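Local coordinates for universal stress protein MT1672 (Mycobacterium tuberculosis, PDB 1TQ8) that is of unknown function but belongs to the universal stress protein family and, like many relatives, probably binds an adenine nucleotide, at residues 25-28 with 29-32; 142-145 with 146-150. All coordinates share one frame; numbering follows the deposited sequence.

Contact 1: residues 25-28 with 29-32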
ATOM      1  N   ASP A  25       9.624 -11.231 -14.159  1.00 33.67           N
ATOM      2  CA  ASP A  25       8.899 -11.101 -15.414  1.00 36.49           C
ATOM      3  C   ASP A  25       9.926 -11.028 -16.542  1.00 38.93           C
ATOM      4  O   ASP A  25       9.583 -10.808 -17.702  1.00 39.94           O
ATOM      5  CB  ASP A  25       7.997  -9.856 -15.394  1.00 36.82           C
ATOM      6  CG  ASP A  25       8.775  -8.549 -15.486  1.00 39.81           C
ATOM      7  OD1 ASP A  25       9.858  -8.437 -14.882  1.00 42.09           O
ATOM      8  OD2 ASP A  25       8.291  -7.615 -16.160  1.00 43.76           O
ATOM      9  N   GLY A  26      11.194 -11.226 -16.190  1.00 41.37           N
ATOM     10  CA  GLY A  26      12.250 -11.201 -17.184  1.00 46.00           C
ATOM     11  C   GLY A  26      12.901  -9.851 -17.425  1.00 49.16           C
ATOM     12  O   GLY A  26      13.846  -9.748 -18.204  1.00 50.73           O
ATOM     13  N   SER A  27      12.402  -8.814 -16.759  1.00 51.71           N
ATOM     14  CA  SER A  27      12.947  -7.467 -16.909  1.00 53.42           C
ATOM     15  C   SER A  27      14.299  -7.398 -16.229  1.00 55.49           C
ATOM     16  O   SER A  27      14.764  -8.385 -15.666  1.00 55.02           O
ATOM     17  CB  SER A  27      12.020  -6.447 -16.252  1.00 52.72           C
ATOM     18  OG  SER A  27      12.015  -6.614 -14.842  1.00 54.58           O
ATOM     19  N   ASP A  28      14.917  -6.221 -16.266  1.00 58.89           N
ATOM     20  CA  ASP A  28      16.215  -6.027 -15.638  1.00 60.58           C
ATOM     21  C   ASP A  28      16.086  -5.880 -14.131  1.00 60.94           C
ATOM     22  O   ASP A  28      16.933  -6.370 -13.381  1.00 61.12           O
ATOM     23  CB  ASP A  28      16.920  -4.806 -16.230  1.00 64.04           C
ATOM     24  CG  ASP A  28      17.299  -5.006 -17.693  1.00 66.74           C
ATOM     25  OD1 ASP A  28      17.775  -6.114 -18.041  1.00 67.73           O
ATOM     26  OD2 ASP A  28      17.137  -4.054 -18.489  1.00 67.70           O
ATOM     27  N   SER A  29      15.036  -5.207 -13.675  1.00 60.76           N
ATOM     28  CA  SER A  29      14.846  -5.052 -12.240  1.00 61.37           C
ATOM     29  C   SER A  29      14.638  -6.437 -11.663  1.00 60.51           C
ATOM     30  O   SER A  29      15.227  -6.790 -10.643  1.00 60.48           O
ATOM     31  CB  SER A  29      13.609  -4.201 -11.922  1.00 63.44           C
ATOM     32  OG  SER A  29      12.408  -4.949 -12.068  1.00 63.38           O
ATOM     33  N   SER A  30      13.794  -7.226 -12.320  1.00 58.71           N
ATOM     34  CA  SER A  30      13.533  -8.565 -11.816  1.00 59.89           C
ATOM     35  C   SER A  30      14.828  -9.365 -11.720  1.00 57.83           C
ATOM     36  O   SER A  30      15.106  -9.992 -10.693  1.00 56.33           O
ATOM     37  CB  SER A  30      12.488  -9.297 -12.685  1.00 60.56           C
ATOM     38  OG  SER A  30      12.857  -9.346 -14.053  1.00 64.63           O
HETATM   39  N   MSE A  31      15.640  -9.321 -12.771  1.00 56.71           N
HETATM   40  CA  MSE A  31      16.889 -10.065 -12.746  1.00 57.68           C
HETATM   41  C   MSE A  31      17.769  -9.647 -11.572  1.00 54.80           C
HETATM   42  O   MSE A  31      18.499 -10.468 -11.023  1.00 54.20           O
HETATM   43  CB  MSE A  31      17.632  -9.935 -14.082  1.00 62.83           C
HETATM   44  CG  MSE A  31      16.900 -10.617 -15.243  1.00 70.42           C
HETATM   45 SE   MSE A  31      16.300 -12.453 -14.851  1.00 82.90          SE
HETATM   46  CE  MSE A  31      17.839 -13.400 -15.538  1.00 79.31           C
ATOM     47  N   ARG A  32      17.700  -8.384 -11.169  1.00 51.65           N
ATOM     48  CA  ARG A  32      18.491  -7.958 -10.025  1.00 49.76           C
ATOM     49  C   ARG A  32      17.922  -8.609  -8.774  1.00 46.86           C
ATOM     50  O   ARG A  32      18.654  -8.889  -7.832  1.00 47.50           O
ATOM     51  CB  ARG A  32      18.473  -6.437  -9.857  1.00 51.49           C
ATOM     52  CG  ARG A  32      19.189  -5.685 -10.949  1.00 54.57           C
ATOM     53  CD  ARG A  32      19.265  -4.208 -10.628  1.00 59.23           C
ATOM     54  NE  ARG A  32      20.085  -3.482 -11.597  1.00 65.88           N
ATOM     55  CZ  ARG A  32      21.383  -3.710 -11.808  1.00 68.69           C
ATOM     56  NH1 ARG A  32      22.022  -4.650 -11.119  1.00 68.28           N
ATOM     57  NH2 ARG A  32      22.049  -2.994 -12.709  1.00 69.77           N
TER
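The N-terminal cap of helix 28-41, where the chain leaves strand 19-23, joins Ser27 to Ser30 and Met31. Ser27 is the N-cap residue: its OG accepts the backbone N-H of Ser30 (Ser27 OG to Ser30 N 3.1 Å), and the N-H...O angle of 165° makes this capping bond nearly straight. With chi1 at 68°, Ser27 OG lies between its own N and carbonyl carbon, which turns the hydroxyl back over the start of the helix. That hydroxyl is also a donor, giving its proton to Asp25 OD1 (Ser27 OG to Asp25 OD1 2.8 Å) on the syn lone pair of the carboxylate. The same oxygen takes the backbone N-H of Ser27 from above the carboxylate plane (Asp25 OD1 to Ser27 N 3.2 Å), which defines an Asx turn leading into the cap. Ser27 thus grips Asp25 OD1 with two bonds, from its hydroxyl and its backbone N, and the negative charge of Asp25 beside the first turn would probably suit the helix dipole.

This strand-loop-helix connection belongs to the alpha/beta fold of the universal stress proteins. In it Gly26 adopts a positive phi of 91°, where a CB would be jammed against the preceding carbonyl oxygen. The buried Ser30 hydroxyl gives its proton to Ser27 O (Ser30 OG to Ser27 O 2.7 Å). Met31 N donates to the same carbonyl (Met31 N to Ser27 O 3.2 Å), and both donors arrive from one face of its plane. Thr24 OG1 is a further hydrogen-bond partner of Ser30 OG and also binds Gly26 N. Met31, a selenomethionine, rests CG beside Ser27 O, while Arg32 N bonds to Asp28 O (3.1 Å) to carry on the helical pattern. Thr158 of a second subunit packs on Ser29.

Contact 2: residues 142-145 with 146-150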
ATOM      1  N   PRO A 142       6.098   0.902   1.402  1.00 37.43           N
ATOM      2  CA  PRO A 142       7.356   0.153   1.373  1.00 38.18           C
ATOM      3  C   PRO A 142       7.994   0.160  -0.009  1.00 38.40           C
ATOM      4  O   PRO A 142       9.216   0.215  -0.127  1.00 38.18           O
ATOM      5  CB  PRO A 142       6.955  -1.241   1.865  1.00 37.72           C
ATOM      6  CG  PRO A 142       5.497  -1.316   1.594  1.00 40.71           C
ATOM      7  CD  PRO A 142       4.997   0.065   1.904  1.00 38.60           C
ATOM      8  N   ALA A 143       7.184   0.139  -1.062  1.00 36.73           N
ATOM      9  CA  ALA A 143       7.772   0.169  -2.399  1.00 37.50           C
ATOM     10  C   ALA A 143       8.319   1.566  -2.691  1.00 38.57           C
ATOM     11  O   ALA A 143       9.341   1.734  -3.375  1.00 36.75           O
ATOM     12  CB  ALA A 143       6.738  -0.215  -3.458  1.00 32.29           C
ATOM     13  N   ASN A 144       7.626   2.568  -2.166  1.00 39.81           N
ATOM     14  CA  ASN A 144       8.021   3.945  -2.378  1.00 41.98           C
ATOM     15  C   ASN A 144       9.361   4.235  -1.720  1.00 41.28           C
ATOM     16  O   ASN A 144      10.239   4.852  -2.316  1.00 41.50           O
ATOM     17  CB  ASN A 144       6.951   4.882  -1.822  1.00 45.01           C
ATOM     18  CG  ASN A 144       6.902   6.189  -2.566  1.00 50.12           C
ATOM     19  OD1 ASN A 144       6.710   6.210  -3.785  1.00 52.23           O
ATOM     20  ND2 ASN A 144       7.089   7.292  -1.846  1.00 50.23           N
ATOM     21  N   VAL A 145       9.519   3.782  -0.486  1.00 40.19           N
ATOM     22  CA  VAL A 145      10.762   4.006   0.228  1.00 40.76           C
ATOM     23  C   VAL A 145      11.899   3.315  -0.521  1.00 42.15           C
ATOM     24  O   VAL A 145      12.970   3.892  -0.726  1.00 42.59           O
ATOM     25  CB  VAL A 145      10.658   3.466   1.667  1.00 40.62           C
ATOM     26  CG1 VAL A 145      12.000   3.547   2.369  1.00 40.11           C
ATOM     27  CG2 VAL A 145       9.611   4.266   2.429  1.00 40.19           C
ATOM     28  N   SER A 146      11.662   2.076  -0.938  1.00 41.68           N
ATOM     29  CA  SER A 146      12.670   1.332  -1.672  1.00 41.79           C
ATOM     30  C   SER A 146      13.212   2.160  -2.835  1.00 42.75           C
ATOM     31  O   SER A 146      14.413   2.184  -3.080  1.00 41.90           O
ATOM     32  CB  SER A 146      12.076   0.027  -2.203  1.00 41.62           C
ATOM     33  OG  SER A 146      13.006  -0.662  -3.027  1.00 38.68           O
ATOM     34  N   ARG A 147      12.322   2.835  -3.551  1.00 44.82           N
ATOM     35  CA  ARG A 147      12.735   3.655  -4.680  1.00 48.31           C
ATOM     36  C   ARG A 147      13.355   4.965  -4.186  1.00 50.50           C
ATOM     37  O   ARG A 147      14.390   5.405  -4.690  1.00 51.30           O
ATOM     38  CB  ARG A 147      11.534   3.955  -5.578  1.00 48.65           C
ATOM     39  CG  ARG A 147      11.890   4.531  -6.933  1.00 51.64           C
ATOM     40  CD  ARG A 147      10.645   4.923  -7.730  1.00 53.98           C
ATOM     41  NE  ARG A 147       9.940   6.055  -7.130  1.00 58.12           N
ATOM     42  CZ  ARG A 147       8.744   5.978  -6.553  1.00 59.79           C
ATOM     43  NH1 ARG A 147       8.099   4.815  -6.494  1.00 61.72           N
ATOM     44  NH2 ARG A 147       8.199   7.065  -6.022  1.00 59.37           N
ATOM     45  N   ARG A 148      12.723   5.582  -3.195  1.00 51.93           N
ATOM     46  CA  ARG A 148      13.218   6.840  -2.640  1.00 54.11           C
ATOM     47  C   ARG A 148      14.675   6.738  -2.206  1.00 53.21           C
ATOM     48  O   ARG A 148      15.534   7.459  -2.712  1.00 53.13           O
ATOM     49  CB  ARG A 148      12.366   7.266  -1.434  1.00 56.77           C
ATOM     50  CG  ARG A 148      10.959   7.743  -1.778  1.00 60.43           C
ATOM     51  CD  ARG A 148      10.808   9.240  -1.566  1.00 62.66           C
ATOM     52  NE  ARG A 148      10.949   9.621  -0.161  1.00 64.03           N
ATOM     53  CZ  ARG A 148      10.006   9.456   0.762  1.00 64.38           C
ATOM     54  NH1 ARG A 148       8.840   8.915   0.432  1.00 62.67           N
ATOM     55  NH2 ARG A 148      10.227   9.839   2.014  1.00 63.97           N
ATOM     56  N   ALA A 149      14.936   5.833  -1.267  1.00 51.73           N
ATOM     57  CA  ALA A 149      16.270   5.627  -0.719  1.00 50.11           C
ATOM     58  C   ALA A 149      17.105   4.592  -1.465  1.00 50.87           C
ATOM     59  O   ALA A 149      18.115   4.116  -0.938  1.00 51.22           O
ATOM     60  CB  ALA A 149      16.158   5.231   0.745  1.00 48.95           C
ATOM     61  N   LYS A 150      16.696   4.247  -2.685  1.00 49.86           N
ATOM     62  CA  LYS A 150      17.421   3.257  -3.478  1.00 49.49           C
ATOM     63  C   LYS A 150      17.961   2.148  -2.567  1.00 48.14           C
ATOM     64  O   LYS A 150      19.149   1.816  -2.601  1.00 49.20           O
ATOM     65  CB  LYS A 150      18.574   3.930  -4.213  1.00 50.42           C
ATOM     66  CG  LYS A 150      18.143   4.918  -5.287  1.00 55.29           C
ATOM     67  CD  LYS A 150      19.288   5.883  -5.627  1.00 58.52           C
ATOM     68  CE  LYS A 150      19.078   6.595  -6.966  1.00 58.72           C
ATOM     69  NZ  LYS A 150      19.261   5.653  -8.115  1.00 59.85           N
TER
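Asn144 and Arg147, three residues apart on helix 141-148, meet through a side-chain hydrogen bond from Arg147 NH2 to Asn144 OD1 of 2.8 Å. The bond is bent, 131° at the hydrogen, and the donor stands above the amide plane. With CG anti to the backbone N (chi1 -151°), the Asn144 amide swings toward the following turn, and a bend at chi3 folds the Arg147 guanidinium back to meet it; the two planes are 72° apart. On the other branch of the amide, Asn144 ND2 lies 3.3 Å from Arg148 NH1, at the guanidinium edge, but both are donors. The guanidinium of Arg148 instead forms a salt bridge to Asp109 of a second subunit.

Beneath these groups run the regular i to i+4 bonds, among them Arg148 N to Asn144 O at 2.7 Å and Ala149 N to Val145 O at 2.8 Å. At the C-terminal end a Schellman motif closes the helix: Val151 N reaches Ser146 O, Lys150 N makes a weak bond to Arg147 O, and Lys150 takes positive phi. Ser146 OG bonds to Val151 O, tying the helix to the chain that follows.

Farther out, Pro142 packs on its counterpart in the second subunit, and Val145 meets Leu123 of that subunit and Leu137 of a fourth. This placement is consistent with the amide oxygen taking up Arg147, close to the like charge of Arg136, while ND2, a donor, cannot accept from Arg148, whose charge is met across the subunit boundary.

In the fold
From the N terminus, strand 19-23 of the parallel sheet runs into contact 1, which closes the short loop at the start of helix 28-41. The chain then runs through strands 46-52, 97-103 and 122-126 and the helices between and after them before contact 2 shapes helix 141-148 and its exit toward strand 152-156. The contacts therefore lie in series, neither nested nor crossed: one begins a helix, the other spans and ends one. The centres of contacts 1 and 2 are 17 Å apart, and they do not touch. Both meet the second subunit, which relates an early helix and a late helix of the fold to the four-chain assembly.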